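Local coordinates for kinesin-like protein KIF19 (Mus musculus, PDB 5GSZ) that moves along microtubules toward the plus end through its ATP-binding kinesin motor domain and depolymerizes microtubules at ciliary tips, so setting the length of motile cilia, at residues A[143-148]-A[227-232]; A[98-103]-A[244-249]; A[221-226]-A[301-306]; A[149-154]-A[179-184]. All blocks are in the same frame, centred on the assembly; numbering follows the deposited sequence.

All four contacts belong to the kinesin motor domain and centre on its mixed beta sheet. Contacts 1 and 4 share strand 142-154, and contacts 1 and 3 share strand 220-232. Contact 2 pairs strand 97-103 with strand 242-250, which in turn borders strand 220-232. Contact centres lie from about 7 Å (3 and 4) to about 20 Å (1 and 3) apart. Along the chain the loop closed by contact 2 encloses contact 1, which encloses contact 4; contact 3 crosses both 1 and 2. Contacts 2, 3 and 4 each have a side chain near the nucleotide site, whereas contact 1 lies at the surface, away from it; contacts 3 and 4 add a helix and a turn.

Contact 1. Residues A[143-148]-A[227-232]; sequences EYEVSM and AVRQRS
Backbone hydrogen bonds zip residues 143-148 and 227-232 into an antiparallel ladder, the short axes 4.7 Å apart at 169°. Glu-143/Arg-231, Glu-145/Arg-229 and Ser-147/Ala-227 are the hydrogen-bonded pairs, each with two bonds, among them Glu-143 N to Arg-231 O at 2.9 Å. In the non-hydrogen-bonded pairs between them, CA-H groups lean on carbonyls, as Tyr-144 CA does on Arg-229 O (3.2 Å). Charge pairing occupies one face. Glu-145 and Arg-229 run side by side, and OE1 of Glu-145 offers its syn lone pair to Arg-229 NH2 at 2.4 Å in a salt bridge, the two planes 40° apart. Glu-143 and Arg-231 cross obliquely, leaving a long salt bridge of 3.7 Å from OE1 to NE. On the other face Tyr-144 lies alongside Gln-230, whose NE2 donates a bent bond to the phenol OH (3.1 Å, 139°); that OH also bonds Thr-138. Val-228 CG1 meets the ring edge at Tyr-144 CD2 (3.9 Å). Helix 123-136 packs on the face of Tyr-144 and Val-146, Ile-135 touching both and Phe-132 touching Val-146, while strand 242-250 continues the sheet beyond residues 227-232.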
loop_
_atom_site.group_PDB
_atom_site.type_symbol
_atom_site.label_atom_id
_atom_site.label_comp_id
_atom_site.label_asym_id
_atom_site.label_seq_id
_atom_site.Cartn_x
_atom_site.Cartn_y
_atom_site.Cartn_z
ATOM N N GLU A 143 10.458 7.673 -26.532
ATOM C CA GLU A 143 9.262 6.876 -26.778
ATOM C C GLU A 143 8.917 6.091 -25.522
ATOM O O GLU A 143 9.812 5.612 -24.822
ATOM C CB GLU A 143 9.442 5.920 -27.961
ATOM C CG GLU A 143 10.083 6.574 -29.196
ATOM C CD GLU A 143 10.711 5.569 -30.166
ATOM O OE1 GLU A 143 10.811 4.375 -29.805
ATOM O OE2 GLU A 143 11.107 6.001 -31.276
ATOM N N TYR A 144 7.618 5.979 -25.229
ATOM C CA TYR A 144 7.160 5.276 -24.038
ATOM C C TYR A 144 6.129 4.209 -24.377
ATOM O O TYR A 144 5.334 4.350 -25.312
ATOM C CB TYR A 144 6.565 6.215 -22.979
ATOM C CG TYR A 144 7.520 7.239 -22.427
ATOM C CD1 TYR A 144 7.768 8.418 -23.096
ATOM C CD2 TYR A 144 8.218 6.996 -21.253
ATOM C CE1 TYR A 144 8.662 9.367 -22.574
ATOM C CE2 TYR A 144 9.108 7.921 -20.735
ATOM C CZ TYR A 144 9.329 9.101 -21.399
ATOM O OH TYR A 144 10.204 10.018 -20.883
ATOM N N GLU A 145 6.181 3.130 -23.601
ATOM C CA GLU A 145 5.141 2.112 -23.550
ATOM C C GLU A 145 4.664 2.015 -22.107
ATOM O O GLU A 145 5.481 1.963 -21.179
ATOM C CB GLU A 145 5.649 0.752 -24.051
ATOM C CG GLU A 145 5.385 0.482 -25.527
ATOM C CD GLU A 145 6.020 -0.819 -26.014
ATOM O OE1 GLU A 145 7.160 -1.135 -25.600
ATOM O OE2 GLU A 145 5.360 -1.542 -26.796
ATOM N N VAL A 146 3.349 2.018 -21.914
ATOM C CA VAL A 146 2.758 1.950 -20.586
ATOM C C VAL A 146 1.696 0.870 -20.580
ATOM O O VAL A 146 0.772 0.909 -21.400
ATOM C CB VAL A 146 2.129 3.285 -20.170
ATOM C CG1 VAL A 146 1.667 3.197 -18.737
ATOM C CG2 VAL A 146 3.088 4.405 -20.368
ATOM N N SER A 147 1.812 -0.071 -19.646
ATOM C CA SER A 147 0.743 -1.013 -19.345
ATOM C C SER A 147 0.490 -1.040 -17.843
ATOM O O SER A 147 1.398 -0.789 -17.044
ATOM C CB SER A 147 1.089 -2.409 -19.838
ATOM O OG SER A 147 2.251 -2.871 -19.175
ATOM N N MET A 148 -0.755 -1.342 -17.460
ATOM C CA MET A 148 -1.096 -1.530 -16.052
ATOM C C MET A 148 -1.946 -2.773 -15.872
ATOM O O MET A 148 -2.730 -3.143 -16.746
ATOM C CB MET A 148 -1.855 -0.349 -15.455
ATOM C CG MET A 148 -3.143 -0.072 -16.151
ATOM S SD MET A 148 -4.093 1.211 -15.332
ATOM C CE MET A 148 -5.258 0.247 -14.381
ATOM N N ALA A 227 3.851 -0.606 -15.594
ATOM C CA ALA A 227 5.156 -0.760 -16.224
ATOM C C ALA A 227 5.361 0.355 -17.242
ATOM O O ALA A 227 4.405 0.776 -17.901
ATOM C CB ALA A 227 5.254 -2.123 -16.898
ATOM N N VAL A 228 6.598 0.847 -17.359
ATOM C CA VAL A 228 6.926 1.961 -18.264
ATOM C C VAL A 228 8.270 1.683 -18.932
ATOM O O VAL A 228 9.311 1.669 -18.263
ATOM C CB VAL A 228 6.969 3.323 -17.548
ATOM C CG1 VAL A 228 7.372 4.402 -18.512
ATOM C CG2 VAL A 228 5.620 3.664 -16.931
ATOM N N ARG A 229 8.261 1.484 -20.242
ATOM C CA ARG A 229 9.494 1.348 -20.999
ATOM C C ARG A 229 9.833 2.668 -21.694
ATOM O O ARG A 229 8.949 3.385 -22.172
ATOM C CB ARG A 229 9.393 0.205 -22.008
ATOM C CG ARG A 229 10.740 -0.247 -22.538
ATOM C CD ARG A 229 10.694 -1.672 -22.997
ATOM N NE ARG A 229 9.751 -1.871 -24.094
ATOM C CZ ARG A 229 9.307 -3.068 -24.478
ATOM N NH1 ARG A 229 9.727 -4.156 -23.844
ATOM N NH2 ARG A 229 8.445 -3.179 -25.489
ATOM N N GLN A 230 11.123 3.003 -21.702
ATOM C CA GLN A 230 11.628 4.287 -22.174
ATOM C C GLN A 230 12.832 4.024 -23.060
ATOM O O GLN A 230 13.858 3.526 -22.580
ATOM C CB GLN A 230 12.033 5.204 -21.011
ATOM C CG GLN A 230 12.309 6.650 -21.409
ATOM C CD GLN A 230 13.164 7.403 -20.375
ATOM O OE1 GLN A 230 13.939 6.793 -19.640
ATOM N NE2 GLN A 230 12.989 8.728 -20.292
ATOM N N ARG A 231 12.714 4.362 -24.337
ATOM C CA ARG A 231 13.846 4.315 -25.243
ATOM C C ARG A 231 13.995 5.670 -25.923
ATOM O O ARG A 231 13.026 6.415 -26.092
ATOM C CB ARG A 231 13.704 3.176 -26.289
ATOM C CG ARG A 231 12.927 3.552 -27.534
ATOM C CD ARG A 231 12.805 2.385 -28.482
ATOM N NE ARG A 231 11.918 1.364 -27.940
ATOM C CZ ARG A 231 12.329 0.157 -27.573
ATOM N NH1 ARG A 231 13.617 -0.160 -27.696
ATOM N NH2 ARG A 231 11.462 -0.724 -27.080
ATOM N N SER A 232 15.230 5.978 -26.302
ATOM C CA SER A 232 15.555 7.230 -26.968
ATOM C C SER A 232 15.076 7.228 -28.414
ATOM O O SER A 232 14.963 6.189 -29.066
ATOM C CB SER A 232 17.064 7.458 -26.924
ATOM O OG SER A 232 17.442 8.661 -27.557
#

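Contact 2. Residues A[98-103]-A[244-249]; sequences ATVFAY and GRLFMI
Arg-245 NH2 is gripped by two hydrogen bonds, to Gln-225 OE1 and to Ile-179 O, which helps hold the guanidinium against the ring edge of Phe-247. That phenyl puts its tip atom CZ over the centre of the Arg-245 guanidinium, 3.5 Å above the plane, so it meets the cation by its edge. Five N-H...O bonds step along residues 98-103 and 244-249; Val-100 N donates to Phe-247 O at 2.9 Å, nearly along the C=O axis, and the straightest bond runs from Ala-102 N to Ile-249 O (2.9 Å, 168°). The strands are parallel, their axes 4.8 Å apart and only 4° from aligned. On one face Leu-246 turns CD1 back to Ala-98 CB (3.9 Å), and Val-100 CG2 touches both Leu-246 CD1 and Met-248 CG across the strands. On the other, Ile-249 lies alongside Phe-101, its CD1 reaching ring atom CE1 at 3.5 Å. One face of the Phe-101 ring receives Thr-99 CG2, offset toward the rim. Strand 97-103 leads into the P-loop at Gly-104, and the side chain of Ala-102 comes about 4 Å from that of Lys-110. A P-loop strand lying parallel and next to the strand that carries the chain into switch II is the core arrangement of the kinesin-myosin class of P-loop NTPases.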
loop_
_atom_site.group_PDB
_atom_site.type_symbol
_atom_site.label_atom_id
_atom_site.label_comp_id
_atom_site.label_asym_id
_atom_site.label_seq_id
_atom_site.Cartn_x
_atom_site.Cartn_y
_atom_site.Cartn_z
ATOM N N ALA A 98 9.451 1.574 -7.785
ATOM C CA ALA A 98 8.856 2.230 -6.631
ATOM C C ALA A 98 7.641 1.446 -6.163
ATOM O O ALA A 98 6.994 0.750 -6.947
ATOM C CB ALA A 98 8.455 3.667 -6.956
ATOM N N THR A 99 7.325 1.588 -4.877
ATOM C CA THR A 99 6.247 0.825 -4.264
ATOM C C THR A 99 5.528 1.651 -3.211
ATOM O O THR A 99 6.167 2.255 -2.346
ATOM C CB THR A 99 6.774 -0.449 -3.622
ATOM O OG1 THR A 99 7.403 -1.259 -4.624
ATOM C CG2 THR A 99 5.621 -1.200 -2.990
ATOM N N VAL A 100 4.200 1.637 -3.266
ATOM C CA VAL A 100 3.366 2.367 -2.321
ATOM C C VAL A 100 2.396 1.384 -1.670
ATOM O O VAL A 100 1.590 0.745 -2.362
ATOM C CB VAL A 100 2.604 3.512 -3.003
ATOM C CG1 VAL A 100 2.173 4.514 -1.968
ATOM C CG2 VAL A 100 3.449 4.146 -4.077
ATOM N N PHE A 101 2.468 1.278 -0.341
ATOM C CA PHE A 101 1.548 0.477 0.453
ATOM C C PHE A 101 0.567 1.353 1.201
ATOM O O PHE A 101 0.965 2.325 1.854
ATOM C CB PHE A 101 2.262 -0.344 1.521
ATOM C CG PHE A 101 3.312 -1.213 0.998
ATOM C CD1 PHE A 101 2.990 -2.435 0.417
ATOM C CD2 PHE A 101 4.637 -0.841 1.112
ATOM C CE1 PHE A 101 3.985 -3.277 -0.063
ATOM C CE2 PHE A 101 5.641 -1.659 0.633
ATOM C CZ PHE A 101 5.318 -2.884 0.045
ATOM N N ALA A 102 -0.697 0.955 1.164
ATOM C CA ALA A 102 -1.674 1.371 2.160
ATOM C C ALA A 102 -1.745 0.290 3.227
ATOM O O ALA A 102 -2.116 -0.851 2.931
ATOM C CB ALA A 102 -3.048 1.604 1.534
ATOM N N TYR A 103 -1.388 0.647 4.457
ATOM C CA TYR A 103 -1.355 -0.298 5.564
ATOM C C TYR A 103 -2.256 0.191 6.700
ATOM O O TYR A 103 -2.384 1.394 6.952
ATOM C CB TYR A 103 0.103 -0.502 6.056
ATOM C CG TYR A 103 0.280 -1.291 7.345
ATOM C CD1 TYR A 103 0.075 -0.702 8.582
ATOM C CD2 TYR A 103 0.672 -2.634 7.315
ATOM C CE1 TYR A 103 0.249 -1.422 9.754
ATOM C CE2 TYR A 103 0.845 -3.362 8.476
ATOM C CZ TYR A 103 0.634 -2.753 9.700
ATOM O OH TYR A 103 0.817 -3.484 10.862
ATOM N N GLY A 244 10.877 1.000 -15.948
ATOM C CA GLY A 244 10.488 1.295 -14.584
ATOM C C GLY A 244 9.202 0.580 -14.217
ATOM O O GLY A 244 8.355 0.304 -15.057
ATOM N N ARG A 245 9.064 0.262 -12.941
ATOM C CA ARG A 245 7.937 -0.537 -12.497
ATOM C C ARG A 245 7.414 0.067 -11.202
ATOM O O ARG A 245 8.129 0.097 -10.197
ATOM C CB ARG A 245 8.353 -1.990 -12.327
ATOM C CG ARG A 245 7.233 -2.947 -12.600
ATOM C CD ARG A 245 7.701 -4.380 -12.530
ATOM N NE ARG A 245 6.567 -5.282 -12.693
ATOM C CZ ARG A 245 6.607 -6.580 -12.402
ATOM N NH1 ARG A 245 7.731 -7.109 -11.928
ATOM N NH2 ARG A 245 5.520 -7.344 -12.565
ATOM N N LEU A 246 6.187 0.588 -11.243
ATOM C CA LEU A 246 5.522 1.139 -10.071
ATOM C C LEU A 246 4.498 0.132 -9.564
ATOM O O LEU A 246 3.754 -0.455 -10.352
ATOM C CB LEU A 246 4.851 2.483 -10.388
ATOM C CG LEU A 246 3.923 3.008 -9.274
ATOM C CD1 LEU A 246 4.679 3.294 -7.969
ATOM C CD2 LEU A 246 3.118 4.212 -9.705
ATOM N N PHE A 247 4.482 -0.083 -8.251
ATOM C CA PHE A 247 3.516 -0.954 -7.597
ATOM C C PHE A 247 2.713 -0.147 -6.599
ATOM O O PHE A 247 3.294 0.555 -5.764
ATOM C CB PHE A 247 4.191 -2.104 -6.858
ATOM C CG PHE A 247 4.600 -3.232 -7.739
ATOM C CD1 PHE A 247 3.694 -4.208 -8.094
ATOM C CD2 PHE A 247 5.900 -3.336 -8.196
ATOM C CE1 PHE A 247 4.084 -5.258 -8.897
ATOM C CE2 PHE A 247 6.280 -4.388 -8.991
ATOM C CZ PHE A 247 5.375 -5.342 -9.339
ATOM N N MET A 248 1.386 -0.260 -6.676
ATOM C CA MET A 248 0.487 0.485 -5.794
ATOM C C MET A 248 -0.444 -0.509 -5.114
ATOM O O MET A 248 -1.292 -1.128 -5.768
ATOM C CB MET A 248 -0.282 1.558 -6.564
ATOM C CG MET A 248 0.619 2.717 -6.957
ATOM S SD MET A 248 -0.183 4.098 -7.812
ATOM C CE MET A 248 -0.575 3.340 -9.383
ATOM N N ILE A 249 -0.280 -0.669 -3.805
ATOM C CA ILE A 249 -0.837 -1.811 -3.099
ATOM C C ILE A 249 -1.804 -1.349 -2.023
ATOM O O ILE A 249 -1.472 -0.486 -1.201
ATOM C CB ILE A 249 0.271 -2.693 -2.513
ATOM C CG1 ILE A 249 1.147 -3.197 -3.662
ATOM C CG2 ILE A 249 -0.352 -3.847 -1.720
ATOM C CD1 ILE A 249 2.506 -3.683 -3.229
#

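Contact 3. Residues A[221-226]-A[301-306]; sequences HAVLQV and SKLTRL
His-221, near the start of the strand, has its ring under the helix: CG stands anti to the carbonyl carbon (chi1 -63°), and Leu-303 CD2 settles over one ring face as a CH-pi contact. That methyl lies 4.1 Å from the centroid of the His-221 ring, 15° off its normal and toward the rim, the two side chains crossing at about a right angle. ND1 of His-221 is meanwhile hydrogen-bonded to Ala-252 N, which helps fix the ring's rotation. Two residues on, Val-223 divides its methyls: CG2 faces the other branch of Leu-303, CD1, at 4.3 Å, while CG1 meets Leu-306 CD2 tip to tip at 4.1 Å. Gln-225 brings NE2 to 4.3 Å from Leu-306 CD1, with its OE1 turned to the guanidinium of Arg-245. Every tie across is apolar or van der Waals. The helix start is held within residues 301-306, where N-cap Ser-301 OG accepts from Thr-304 N at 3.2 Å. The axes of helix segment 302-306 and strand segment 221-226 run 16° apart and 11.4 Å at closest, the helix resting on the sheet over strand 220-232; Phe-247 of strand 242-250 also meets Leu-306, and Ile-153 of strand 142-154 meets Leu-303.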
loop_
_atom_site.group_PDB
_atom_site.type_symbol
_atom_site.label_atom_id
_atom_site.label_comp_id
_atom_site.label_asym_id
_atom_site.label_seq_id
_atom_site.Cartn_x
_atom_site.Cartn_y
_atom_site.Cartn_z
ATOM N N HIS A 221 -5.342 -8.519 -0.613
ATOM C CA HIS A 221 -4.394 -7.551 -1.162
ATOM C C HIS A 221 -4.847 -7.148 -2.549
ATOM O O HIS A 221 -5.166 -8.009 -3.372
ATOM C CB HIS A 221 -2.985 -8.120 -1.295
ATOM C CG HIS A 221 -2.337 -8.510 -0.007
ATOM N ND1 HIS A 221 -2.337 -7.701 1.108
ATOM C CD2 HIS A 221 -1.600 -9.597 0.319
ATOM C CE1 HIS A 221 -1.659 -8.288 2.077
ATOM N NE2 HIS A 221 -1.209 -9.443 1.626
ATOM N N ALA A 222 -4.841 -5.855 -2.833
ATOM C CA ALA A 222 -5.089 -5.393 -4.193
ATOM C C ALA A 222 -3.808 -4.760 -4.724
ATOM O O ALA A 222 -3.246 -3.857 -4.102
ATOM C CB ALA A 222 -6.271 -4.426 -4.241
ATOM N N VAL A 223 -3.317 -5.258 -5.847
ATOM C CA VAL A 223 -2.079 -4.746 -6.408
ATOM C C VAL A 223 -2.382 -4.140 -7.763
ATOM O O VAL A 223 -2.904 -4.818 -8.660
ATOM C CB VAL A 223 -0.990 -5.818 -6.521
ATOM C CG1 VAL A 223 0.308 -5.145 -6.909
ATOM C CG2 VAL A 223 -0.827 -6.592 -5.191
ATOM N N LEU A 224 -2.071 -2.862 -7.900
ATOM C CA LEU A 224 -2.052 -2.184 -9.184
ATOM C C LEU A 224 -0.584 -1.966 -9.568
ATOM O O LEU A 224 0.172 -1.305 -8.837
ATOM C CB LEU A 224 -2.828 -0.867 -9.100
ATOM C CG LEU A 224 -2.881 -0.100 -10.416
ATOM C CD1 LEU A 224 -3.755 -0.850 -11.368
ATOM C CD2 LEU A 224 -3.398 1.306 -10.210
ATOM N N GLN A 225 -0.161 -2.564 -10.677
ATOM C CA GLN A 225 1.196 -2.358 -11.160
ATOM C C GLN A 225 1.178 -1.682 -12.517
ATOM O O GLN A 225 0.339 -1.985 -13.364
ATOM C CB GLN A 225 1.995 -3.651 -11.223
ATOM C CG GLN A 225 1.251 -4.873 -11.653
ATOM C CD GLN A 225 2.213 -5.913 -12.223
ATOM O OE1 GLN A 225 3.338 -5.574 -12.650
ATOM N NE2 GLN A 225 1.801 -7.188 -12.194
ATOM N N VAL A 226 2.090 -0.733 -12.684
ATOM C CA VAL A 226 2.244 0.042 -13.902
ATOM C C VAL A 226 3.680 -0.118 -14.369
ATOM O O VAL A 226 4.614 0.210 -13.629
ATOM C CB VAL A 226 1.926 1.528 -13.687
ATOM C CG1 VAL A 226 2.019 2.282 -15.017
ATOM C CG2 VAL A 226 0.578 1.688 -13.045
ATOM N N SER A 301 5.760 -15.476 0.186
ATOM C CA SER A 301 4.382 -15.240 -0.208
ATOM C C SER A 301 4.325 -14.804 -1.669
ATOM O O SER A 301 5.327 -14.390 -2.260
ATOM C CB SER A 301 3.754 -14.182 0.690
ATOM O OG SER A 301 4.529 -13.000 0.667
ATOM N N LYS A 302 3.139 -14.929 -2.269
ATOM C CA LYS A 302 2.968 -14.416 -3.623
ATOM C C LYS A 302 3.371 -12.944 -3.699
ATOM O O LYS A 302 4.058 -12.531 -4.640
ATOM C CB LYS A 302 1.524 -14.610 -4.096
ATOM C CG LYS A 302 1.017 -16.042 -3.990
ATOM C CD LYS A 302 1.793 -17.015 -4.891
ATOM C CE LYS A 302 1.498 -18.465 -4.519
ATOM N NZ LYS A 302 2.069 -18.795 -3.168
ATOM N N LEU A 303 2.992 -12.142 -2.694
ATOM C CA LEU A 303 3.292 -10.719 -2.771
ATOM C C LEU A 303 4.784 -10.464 -2.671
ATOM O O LEU A 303 5.303 -9.584 -3.363
ATOM C CB LEU A 303 2.524 -9.951 -1.697
ATOM C CG LEU A 303 2.818 -8.460 -1.488
ATOM C CD1 LEU A 303 2.549 -7.691 -2.756
ATOM C CD2 LEU A 303 1.982 -7.881 -0.354
ATOM N N THR A 304 5.499 -11.243 -1.856
ATOM C CA THR A 304 6.956 -11.104 -1.790
ATOM C C THR A 304 7.609 -11.461 -3.119
ATOM O O THR A 304 8.478 -10.728 -3.616
ATOM C CB THR A 304 7.532 -11.984 -0.686
ATOM O OG1 THR A 304 7.091 -11.511 0.587
ATOM C CG2 THR A 304 9.036 -11.937 -0.737
ATOM N N ARG A 305 7.220 -12.605 -3.692
ATOM C CA ARG A 305 7.787 -13.018 -4.972
ATOM C C ARG A 305 7.496 -11.987 -6.058
ATOM O O ARG A 305 8.380 -11.650 -6.851
ATOM C CB ARG A 305 7.260 -14.406 -5.367
ATOM C CG ARG A 305 7.970 -15.576 -4.648
ATOM C CD ARG A 305 7.051 -16.792 -4.388
ATOM N NE ARG A 305 6.614 -17.476 -5.604
ATOM C CZ ARG A 305 5.640 -18.385 -5.645
ATOM N NH1 ARG A 305 4.988 -18.720 -4.533
ATOM N NH2 ARG A 305 5.303 -18.949 -6.800
ATOM N N LEU A 306 6.276 -11.437 -6.083
ATOM C CA LEU A 306 5.955 -10.428 -7.091
ATOM C C LEU A 306 6.816 -9.176 -6.936
ATOM O O LEU A 306 7.193 -8.557 -7.932
ATOM C CB LEU A 306 4.469 -10.069 -7.030
ATOM C CG LEU A 306 4.066 -8.835 -7.834
ATOM C CD1 LEU A 306 4.262 -9.148 -9.301
ATOM C CD2 LEU A 306 2.623 -8.397 -7.599
#

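Contact 4. Residues A[149-154]-A[179-184]; sequences SYLEIY and IQVAGI
Ile-184 is stretched out, CG1 anti to the backbone N (chi1 -174°) and CD1 anti again beyond it (chi2 170°), so its terminal methyl reaches the strand. CG of Leu-151 takes the crowded position between N and carbonyl carbon (chi1 62°); together with an unstaggered chi2 this places CD2 toward Val-181. CD1 of Ile-184 then sits against Ser-149 CB at 3.6 Å and Leu-151 CB at 3.7 Å, with Leu-151 CD2 closing in at 3.9 Å. Leu-151 and Ile-184 cross at about a right angle. Farther out, Val-181 CG2 touches Leu-151 CD2 at 4.2 Å, so this leucine methyl meets both the first and the last residue of the turn. The hydroxyl of Ser-149 only brushes Ile-184 CG2 (3.7 Å); its hydrogen bond goes to Thr-185 O, the residue that follows. No hydrogen bond joins the segments, and 178 Å² is buried. Residues 181 to 184 form a type II beta turn, closed by a weak bond from Ile-184 N to Val-181 O (3.3 Å), with Gly-183 at the third position, where a CB would jam against the carbonyl O of Ala-182. Ile-158 of strand 157-160 backs Leu-151 and Val-181. The turn follows a small two-stranded hairpin, 171-173 with 179-181, laid against the main sheet; as in other kinesins, this is probably the loop 8 region, part of the microtubule-binding side of the motor domain.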
loop_
_atom_site.group_PDB
_atom_site.type_symbol
_atom_site.label_atom_id
_atom_site.label_comp_id
_atom_site.label_asym_id
_atom_site.label_seq_id
_atom_site.Cartn_x
_atom_site.Cartn_y
_atom_site.Cartn_z
ATOM N N SER A 149 -1.788 -3.407 -14.720
ATOM C CA SER A 149 -2.601 -4.549 -14.347
ATOM C C SER A 149 -3.136 -4.327 -12.949
ATOM O O SER A 149 -2.617 -3.506 -12.193
ATOM C CB SER A 149 -1.811 -5.845 -14.395
ATOM O OG SER A 149 -1.384 -6.091 -15.708
ATOM N N TYR A 150 -4.164 -5.092 -12.598
ATOM C CA TYR A 150 -4.815 -4.930 -11.299
ATOM C C TYR A 150 -5.269 -6.305 -10.833
ATOM O O TYR A 150 -6.202 -6.873 -11.401
ATOM C CB TYR A 150 -5.979 -3.955 -11.413
ATOM C CG TYR A 150 -6.560 -3.482 -10.119
ATOM C CD1 TYR A 150 -5.747 -3.096 -9.067
ATOM C CD2 TYR A 150 -7.944 -3.365 -9.964
ATOM C CE1 TYR A 150 -6.308 -2.630 -7.853
ATOM C CE2 TYR A 150 -8.506 -2.891 -8.782
ATOM C CZ TYR A 150 -7.690 -2.528 -7.737
ATOM O OH TYR A 150 -8.254 -2.076 -6.581
ATOM N N LEU A 151 -4.614 -6.839 -9.808
ATOM C CA LEU A 151 -4.814 -8.224 -9.406
ATOM C C LEU A 151 -5.143 -8.302 -7.915
ATOM O O LEU A 151 -4.920 -7.351 -7.157
ATOM C CB LEU A 151 -3.571 -9.058 -9.743
ATOM C CG LEU A 151 -2.305 -8.608 -9.021
ATOM C CD1 LEU A 151 -1.822 -9.655 -8.038
ATOM C CD2 LEU A 151 -1.241 -8.226 -10.007
ATOM N N GLU A 152 -5.708 -9.440 -7.508
ATOM C CA GLU A 152 -5.871 -9.761 -6.101
ATOM C C GLU A 152 -4.900 -10.857 -5.702
ATOM O O GLU A 152 -4.574 -11.730 -6.504
ATOM C CB GLU A 152 -7.285 -10.228 -5.787
ATOM C CG GLU A 152 -7.605 -10.320 -4.301
ATOM C CD GLU A 152 -9.003 -10.840 -4.057
ATOM O OE1 GLU A 152 -9.351 -11.884 -4.658
ATOM O OE2 GLU A 152 -9.767 -10.173 -3.314
ATOM N N ILE A 153 -4.421 -10.779 -4.462
ATOM C CA ILE A 153 -3.873 -11.921 -3.735
ATOM C C ILE A 153 -4.772 -12.148 -2.528
ATOM O O ILE A 153 -4.894 -11.276 -1.656
ATOM C CB ILE A 153 -2.416 -11.708 -3.294
ATOM C CG1 ILE A 153 -1.604 -11.064 -4.410
ATOM C CG2 ILE A 153 -1.784 -13.046 -2.923
ATOM C CD1 ILE A 153 -0.227 -10.643 -3.954
ATOM N N TYR A 154 -5.420 -13.302 -2.494
ATOM C CA TYR A 154 -6.317 -13.684 -1.412
ATOM C C TYR A 154 -5.908 -15.080 -0.982
ATOM O O TYR A 154 -6.033 -16.028 -1.761
ATOM C CB TYR A 154 -7.779 -13.656 -1.859
ATOM C CG TYR A 154 -8.704 -14.046 -0.751
ATOM C CD1 TYR A 154 -9.208 -13.094 0.128
ATOM C CD2 TYR A 154 -9.041 -15.376 -0.545
ATOM C CE1 TYR A 154 -10.038 -13.462 1.166
ATOM C CE2 TYR A 154 -9.861 -15.754 0.482
ATOM C CZ TYR A 154 -10.360 -14.799 1.337
ATOM O OH TYR A 154 -11.187 -15.193 2.366
ATOM N N ILE A 179 9.379 -11.120 -12.814
ATOM C CA ILE A 179 8.239 -11.906 -12.357
ATOM C C ILE A 179 6.922 -11.220 -12.706
ATOM O O ILE A 179 6.655 -10.103 -12.261
ATOM C CB ILE A 179 8.294 -12.148 -10.837
ATOM C CG1 ILE A 179 9.537 -12.961 -10.472
ATOM C CG2 ILE A 179 7.033 -12.853 -10.365
ATOM C CD1 ILE A 179 10.726 -12.114 -10.074
ATOM N N GLN A 180 6.102 -11.896 -13.503
ATOM C CA GLN A 180 4.816 -11.356 -13.911
ATOM C C GLN A 180 3.748 -12.409 -13.649
ATOM O O GLN A 180 4.022 -13.613 -13.618
ATOM C CB GLN A 180 4.809 -10.936 -15.395
ATOM N N VAL A 181 2.525 -11.933 -13.421
ATOM C CA VAL A 181 1.367 -12.816 -13.341
ATOM C C VAL A 181 1.044 -13.311 -14.752
ATOM O O VAL A 181 0.559 -12.552 -15.601
ATOM C CB VAL A 181 0.166 -12.112 -12.705
ATOM C CG1 VAL A 181 -1.103 -12.904 -12.962
ATOM C CG2 VAL A 181 0.392 -11.946 -11.221
ATOM N N ALA A 182 1.315 -14.592 -15.002
ATOM C CA ALA A 182 1.094 -15.215 -16.297
ATOM C C ALA A 182 -0.361 -15.125 -16.745
ATOM O O ALA A 182 -1.232 -15.798 -16.179
ATOM C CB ALA A 182 1.536 -16.675 -16.239
ATOM N N GLY A 183 -0.631 -14.298 -17.759
ATOM C CA GLY A 183 -1.933 -14.226 -18.399
ATOM C C GLY A 183 -2.776 -13.008 -18.067
ATOM O O GLY A 183 -3.918 -12.922 -18.533
ATOM N N ILE A 184 -2.267 -12.060 -17.300
ATOM C CA ILE A 184 -3.121 -11.010 -16.761
ATOM C C ILE A 184 -3.361 -9.925 -17.810
ATOM O O ILE A 184 -2.488 -9.587 -18.615
ATOM C CB ILE A 184 -2.508 -10.442 -15.461
ATOM C CG1 ILE A 184 -3.454 -9.447 -14.789
ATOM C CG2 ILE A 184 -1.144 -9.804 -15.727
ATOM C CD1 ILE A 184 -3.015 -9.057 -13.410
#